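Local coordinates for hypothetical protein BT_3535 (Bacteroides thetaiotaomicron VPI-5482, PDB 3KNY) that is of unknown function but has two domains and is probably made as a membrane-attached lipoprotein, at residues Met49-Glu54 and Glu81-Gly86; Glu66-Glu71 and Tyr147-Asp152. All coordinates share one frame; numbering follows the deposited sequence.

Overall arrangement
Helix 66-84 is common to both contacts and uses opposite ends: contact 2 involves its first turns, contact 1 its last. Their centres lie 21 Å apart and their nearest atoms about 10 Å apart, so they do not touch. Along the chain the segments alternate, in the order 49-54, 66-71, 81-86 and 147-152. Contact 1 is a buried, largely apolar join inside the unit of strand 53-55, helix 66-84 and strand 93-97, whose strands belong to the mixed sheet. Contact 2 is a partly buried set of ion pairs to strand 140-149, the middle strand of the three-stranded antiparallel sheet. One helix thus touches parts of the chain that belong to two different sheets.

Contact 1. Residues Met49-Glu54 and Glu81-Gly86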
loop_
_atom_site.group_PDB
_atom_site.type_symbol
_atom_site.label_atom_id
_atom_site.label_comp_id
_atom_site.label_asym_id
_atom_site.label_seq_id
_atom_site.Cartn_x
_atom_site.Cartn_y
_atom_site.Cartn_z
HETATM N N MSE A 49 -9.198 1.001 -11.118
HETATM C CA MSE A 49 -8.090 0.692 -10.250
HETATM C C MSE A 49 -8.621 0.113 -8.940
HETATM O O MSE A 49 -8.061 -0.840 -8.407
HETATM C CB MSE A 49 -7.317 2.000 -10.022
HETATM C CG MSE A 49 -5.864 1.841 -9.849
HETATM SE SE MSE A 49 -4.835 1.269 -11.406
HETATM C CE MSE A 49 -3.292 1.068 -10.227
ATOM N N SER A 50 -9.742 0.652 -8.454
ATOM C CA SER A 50 -10.316 0.208 -7.174
ATOM C C SER A 50 -10.931 -1.185 -7.273
ATOM O O SER A 50 -11.353 -1.746 -6.265
ATOM C CB SER A 50 -11.377 1.198 -6.657
ATOM O OG SER A 50 -12.628 0.991 -7.304
ATOM N N SER A 51 -11.003 -1.736 -8.482
ATOM C CA SER A 51 -11.521 -3.088 -8.659
ATOM C C SER A 51 -10.441 -4.131 -8.380
ATOM O O SER A 51 -10.734 -5.320 -8.355
ATOM C CB SER A 51 -12.017 -3.281 -10.079
ATOM O OG SER A 51 -10.933 -3.420 -10.973
ATOM N N ARG A 52 -9.192 -3.685 -8.232
ATOM C CA ARG A 52 -8.054 -4.600 -7.988
ATOM C C ARG A 52 -7.174 -4.210 -6.818
ATOM O O ARG A 52 -6.435 -5.057 -6.319
ATOM C CB ARG A 52 -7.146 -4.670 -9.215
ATOM C CG ARG A 52 -7.821 -5.175 -10.450
ATOM C CD ARG A 52 -8.054 -6.659 -10.368
ATOM N NE ARG A 52 -8.606 -7.115 -11.626
ATOM C CZ ARG A 52 -9.884 -7.015 -11.957
ATOM N NH1 ARG A 52 -10.763 -6.506 -11.097
ATOM N NH2 ARG A 52 -10.283 -7.436 -13.158
ATOM N N TYR A 53 -7.227 -2.945 -6.407
ATOM C CA TYR A 53 -6.354 -2.423 -5.361
ATOM C C TYR A 53 -7.187 -1.727 -4.301
ATOM O O TYR A 53 -8.211 -1.102 -4.612
ATOM C CB TYR A 53 -5.375 -1.388 -5.927
ATOM C CG TYR A 53 -4.402 -1.901 -6.945
ATOM C CD1 TYR A 53 -4.736 -1.964 -8.300
ATOM C CD2 TYR A 53 -3.118 -2.311 -6.556
ATOM C CE1 TYR A 53 -3.814 -2.438 -9.246
ATOM C CE2 TYR A 53 -2.197 -2.789 -7.485
ATOM C CZ TYR A 53 -2.542 -2.850 -8.822
ATOM O OH TYR A 53 -1.618 -3.320 -9.718
ATOM N N GLU A 54 -6.750 -1.827 -3.056
ATOM C CA GLU A 54 -7.378 -1.093 -1.994
ATOM C C GLU A 54 -6.470 0.086 -1.786
ATOM O O GLU A 54 -5.336 -0.079 -1.355
ATOM C CB GLU A 54 -7.563 -1.962 -0.765
ATOM C CG GLU A 54 -8.683 -2.987 -1.003
ATOM C CD GLU A 54 -8.784 -4.055 0.067
ATOM O OE1 GLU A 54 -7.714 -4.510 0.572
ATOM O OE2 GLU A 54 -9.939 -4.452 0.370
ATOM N N GLU A 81 -5.052 -0.312 -18.276
ATOM C CA GLU A 81 -4.993 -1.019 -19.534
ATOM C C GLU A 81 -4.793 -2.513 -19.330
ATOM O O GLU A 81 -5.399 -3.322 -20.033
ATOM C CB GLU A 81 -3.884 -0.455 -20.417
ATOM C CG GLU A 81 -3.732 -1.194 -21.752
ATOM C CD GLU A 81 -3.353 -0.279 -22.892
ATOM O OE1 GLU A 81 -3.118 0.929 -22.639
ATOM O OE2 GLU A 81 -3.312 -0.767 -24.049
ATOM N N ARG A 82 -3.955 -2.876 -18.364
ATOM C CA ARG A 82 -3.721 -4.286 -18.068
ATOM C C ARG A 82 -4.900 -4.921 -17.367
ATOM O O ARG A 82 -5.190 -6.092 -17.597
ATOM C CB ARG A 82 -2.465 -4.443 -17.236
ATOM C CG ARG A 82 -1.265 -3.997 -18.008
ATOM C CD ARG A 82 -0.184 -3.434 -17.140
ATOM N NE ARG A 82 0.951 -3.138 -17.998
ATOM C CZ ARG A 82 1.810 -4.053 -18.440
ATOM N NH1 ARG A 82 1.695 -5.329 -18.090
ATOM N NH2 ARG A 82 2.799 -3.687 -19.233
ATOM N N ILE A 83 -5.575 -4.152 -16.515
ATOM C CA ILE A 83 -6.789 -4.633 -15.858
ATOM C C ILE A 83 -7.802 -4.873 -16.954
ATOM O O ILE A 83 -8.367 -5.946 -17.023
ATOM C CB ILE A 83 -7.353 -3.649 -14.792
ATOM C CG1 ILE A 83 -6.331 -3.460 -13.658
ATOM C CG2 ILE A 83 -8.663 -4.173 -14.232
ATOM C CD1 ILE A 83 -6.751 -2.495 -12.535
ATOM N N GLU A 84 -7.989 -3.893 -17.835
ATOM C CA GLU A 84 -8.946 -4.024 -18.953
ATOM C C GLU A 84 -8.582 -5.160 -19.914
ATOM O O GLU A 84 -9.465 -5.879 -20.381
ATOM C CB GLU A 84 -9.096 -2.705 -19.728
ATOM C CG GLU A 84 -9.998 -1.690 -19.047
ATOM C CD GLU A 84 -9.857 -0.273 -19.606
ATOM O OE1 GLU A 84 -9.515 -0.120 -20.804
ATOM O OE2 GLU A 84 -10.097 0.695 -18.837
ATOM N N LYS A 85 -7.287 -5.340 -20.182
ATOM C CA LYS A 85 -6.818 -6.404 -21.093
ATOM C C LYS A 85 -6.905 -7.821 -20.529
ATOM O O LYS A 85 -6.493 -8.755 -21.199
ATOM C CB LYS A 85 -5.381 -6.112 -21.578
ATOM C CG LYS A 85 -5.379 -5.080 -22.690
ATOM C CD LYS A 85 -4.005 -4.640 -23.152
ATOM C CE LYS A 85 -4.176 -3.688 -24.344
ATOM N NZ LYS A 85 -2.892 -3.088 -24.789
ATOM N N GLY A 86 -7.438 -7.984 -19.317
ATOM C CA GLY A 86 -7.569 -9.299 -18.680
ATOM C C GLY A 86 -6.310 -9.762 -17.956
ATOM O O GLY A 86 -6.266 -10.859 -17.398
#
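I83 reaches from the last turn of its helix into the bend formed by M49, S51, R52 and Y53, and its two branches do different work. The outer methyl, CD1, goes deepest: it lies 3.6 Å from CG of R52 and also faces CA of M49 at 4.1 Å. The selenium of M49, a selenomethionine, is further off, with SE 4.4 Å from CD1 of I83. The Y53 ring turns an edge to the same methyl, which sits near the ring plane. The other branch, CG2, lies over one face of the R52 guanidinium, 3.8 Å from CZ and offset toward the rim of the group. The two side chains pass alongside one another, pointing opposite ways: the arginine's aliphatic part lies by CD1 and its flat end over CG2.

The contact lies within a beta-alpha-beta unit, strand 53-55, helix 66-84 and strand 93-97, in which the two strands are parallel. The helix ends here in a Schellman motif, with G86 at positive phi (84°).

A bend at chi2 (-74°) folds the R52 chain back, bringing NH1 to the carbonyl O of S51 at 3.0 Å. That oxygen lies in the guanidinium plane, although the donor stands well above the carbonyl plane. NE bonds to the carbonyl of I88, so two backbone carbonyls grip the group, one through NH1 and one through NE. A leucine in place of R52 would probably leave the carbonyls of S51 and I88 without these donors and CG2 of I83 without its flat cover. M49 O accepts from both R52 N and Y53 N, closing the bend that I83 packs against.

Contact 2. Residues Glu66-Glu71 and Tyr147-Asp152; sequences EKRKKE and YKKSDD
A salt-bridge network of K67, R68, E71 and K149 joins the first turns of helix 66-84 to the end of strand 140-149, with the E71 carboxylate at its centre. E71 and K149 reach for each other from opposite directions, and NZ of K149 bonds to OE2 of E71 at 2.7 Å, from above the carboxylate plane (63° out of it); it is also 3.1 Å from OE1 of E71. K149 ends strand 140-149, the middle strand of the three-stranded antiparallel sheet. Its CG is anti to N (chi1 -179°) and the chain stays extended until chi4 (-80°), where it bends and turns NZ onto the acid.

Within the helix, R68 NH1 bonds to E71 OE1 at 2.9 Å, almost in line with the C-O bond, with the oxygen close to the guanidinium plane. K67, one turn before E71, adds a longer ion pair, its NZ 3.5 Å from OE2 of E71. R68 also bonds through NH2 to O of A98 and through NH1 to O of the C-terminal P218, which should limit turning of its guanidinium. With NZ of K67 and NZ of K149 4.6 Å apart, the carboxylate probably offsets their mutual repulsion, and E124 gives both a weak, long ion pair.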
loop_
_atom_site.group_PDB
_atom_site.type_symbol
_atom_site.label_atom_id
_atom_site.label_comp_id
_atom_site.label_asym_id
_atom_site.label_seq_id
_atom_site.Cartn_x
_atom_site.Cartn_y
_atom_site.Cartn_z
ATOM N N GLU A 66 2.370 19.388 -11.988
ATOM C CA GLU A 66 1.893 18.827 -13.249
ATOM C C GLU A 66 2.812 17.686 -13.676
ATOM O O GLU A 66 2.326 16.655 -14.139
ATOM C CB GLU A 66 1.771 19.900 -14.350
ATOM C CG GLU A 66 0.739 21.013 -14.054
ATOM C CD GLU A 66 -0.652 20.484 -13.641
ATOM O OE1 GLU A 66 -1.189 19.565 -14.302
ATOM O OE2 GLU A 66 -1.221 20.992 -12.651
ATOM N N LYS A 67 4.124 17.846 -13.497
ATOM C CA LYS A 67 5.075 16.763 -13.783
ATOM C C LYS A 67 4.653 15.494 -13.023
ATOM O O LYS A 67 4.647 14.396 -13.584
ATOM C CB LYS A 67 6.505 17.152 -13.378
ATOM C CG LYS A 67 7.595 16.164 -13.848
ATOM C CD LYS A 67 8.799 16.060 -12.877
ATOM C CE LYS A 67 8.414 15.335 -11.573
ATOM N NZ LYS A 67 9.564 14.890 -10.731
ATOM N N ARG A 68 4.286 15.674 -11.752
ATOM C CA ARG A 68 3.879 14.577 -10.890
ATOM C C ARG A 68 2.545 13.988 -11.317
ATOM O O ARG A 68 2.430 12.775 -11.443
ATOM C CB ARG A 68 3.815 15.032 -9.436
ATOM C CG ARG A 68 3.450 13.935 -8.443
ATOM C CD ARG A 68 4.423 12.759 -8.490
ATOM N NE ARG A 68 4.088 11.693 -7.532
ATOM C CZ ARG A 68 4.702 10.505 -7.477
ATOM N NH1 ARG A 68 5.684 10.224 -8.326
ATOM N NH2 ARG A 68 4.341 9.583 -6.579
ATOM N N LYS A 69 1.539 14.833 -11.537
ATOM C CA LYS A 69 0.249 14.334 -12.038
ATOM C C LYS A 69 0.438 13.438 -13.263
ATOM O O LYS A 69 -0.247 12.426 -13.401
ATOM C CB LYS A 69 -0.695 15.465 -12.448
ATOM C CG LYS A 69 -1.454 16.142 -11.337
ATOM C CD LYS A 69 -2.654 16.899 -11.920
ATOM C CE LYS A 69 -2.859 18.241 -11.241
ATOM N NZ LYS A 69 -2.828 18.105 -9.755
ATOM N N LYS A 70 1.334 13.834 -14.169
ATOM C CA LYS A 70 1.588 13.045 -15.366
ATOM C C LYS A 70 2.100 11.682 -14.937
ATOM O O LYS A 70 1.586 10.654 -15.378
ATOM C CB LYS A 70 2.600 13.714 -16.290
ATOM C CG LYS A 70 2.651 13.059 -17.662
ATOM C CD LYS A 70 3.610 13.763 -18.612
ATOM C CE LYS A 70 3.255 13.483 -20.069
ATOM N NZ LYS A 70 2.933 12.044 -20.285
ATOM N N GLU A 71 3.096 11.678 -14.051
ATOM C CA GLU A 71 3.641 10.430 -13.519
ATOM C C GLU A 71 2.518 9.527 -12.968
ATOM O O GLU A 71 2.309 8.400 -13.459
ATOM C CB GLU A 71 4.708 10.711 -12.441
ATOM C CG GLU A 71 6.088 11.069 -13.011
ATOM C CD GLU A 71 7.067 11.599 -11.969
ATOM O OE1 GLU A 71 6.811 11.459 -10.755
ATOM O OE2 GLU A 71 8.106 12.165 -12.377
ATOM N N TYR A 147 14.550 4.693 -2.096
ATOM C CA TYR A 147 14.856 4.421 -3.486
ATOM C C TYR A 147 15.279 5.652 -4.260
ATOM O O TYR A 147 15.129 6.788 -3.799
ATOM C CB TYR A 147 13.643 3.791 -4.172
ATOM C CG TYR A 147 12.358 4.610 -4.106
ATOM C CD1 TYR A 147 11.550 4.595 -2.969
ATOM C CD2 TYR A 147 11.932 5.369 -5.191
ATOM C CE1 TYR A 147 10.364 5.339 -2.910
ATOM C CE2 TYR A 147 10.740 6.107 -5.146
ATOM C CZ TYR A 147 9.970 6.090 -4.001
ATOM O OH TYR A 147 8.814 6.815 -3.951
ATOM N N LYS A 148 15.811 5.395 -5.453
ATOM C CA LYS A 148 16.183 6.429 -6.388
ATOM C C LYS A 148 15.284 6.279 -7.608
ATOM O O LYS A 148 15.154 5.194 -8.170
ATOM C CB LYS A 148 17.641 6.259 -6.780
ATOM C CG LYS A 148 18.398 7.566 -6.930
ATOM C CD LYS A 148 19.787 7.344 -7.513
ATOM C CE LYS A 148 19.704 6.753 -8.924
ATOM N NZ LYS A 148 20.874 7.162 -9.750
ATOM N N LYS A 149 14.625 7.361 -7.987
ATOM C CA LYS A 149 13.747 7.356 -9.149
ATOM C C LYS A 149 14.419 8.189 -10.243
ATOM O O LYS A 149 14.967 9.257 -9.965
ATOM C CB LYS A 149 12.368 7.929 -8.794
ATOM C CG LYS A 149 11.378 7.926 -9.959
ATOM C CD LYS A 149 10.029 8.512 -9.559
ATOM C CE LYS A 149 9.222 8.972 -10.778
ATOM N NZ LYS A 149 9.699 10.303 -11.248
ATOM N N SER A 150 14.406 7.682 -11.473
ATOM C CA SER A 150 14.906 8.436 -12.622
ATOM C C SER A 150 13.901 8.306 -13.787
ATOM O O SER A 150 12.845 7.657 -13.643
ATOM C CB SER A 150 16.305 7.957 -13.008
ATOM O OG SER A 150 16.249 6.650 -13.532
ATOM N N ASP A 151 14.218 8.953 -14.914
ATOM C CA ASP A 151 13.374 8.916 -16.127
ATOM C C ASP A 151 12.966 7.458 -16.422
ATOM O O ASP A 151 11.782 7.126 -16.548
ATOM C CB ASP A 151 14.107 9.556 -17.339
ATOM N N ASP A 152 13.968 6.588 -16.439
ATOM C CA ASP A 152 13.813 5.192 -16.859
ATOM C C ASP A 152 13.505 4.244 -15.720
ATOM O O ASP A 152 12.486 3.563 -15.745
ATOM C CB ASP A 152 15.092 4.713 -17.570
ATOM C CG ASP A 152 16.342 5.459 -17.100
ATOM O OD1 ASP A 152 16.519 6.630 -17.526
ATOM O OD2 ASP A 152 17.131 4.882 -16.310
#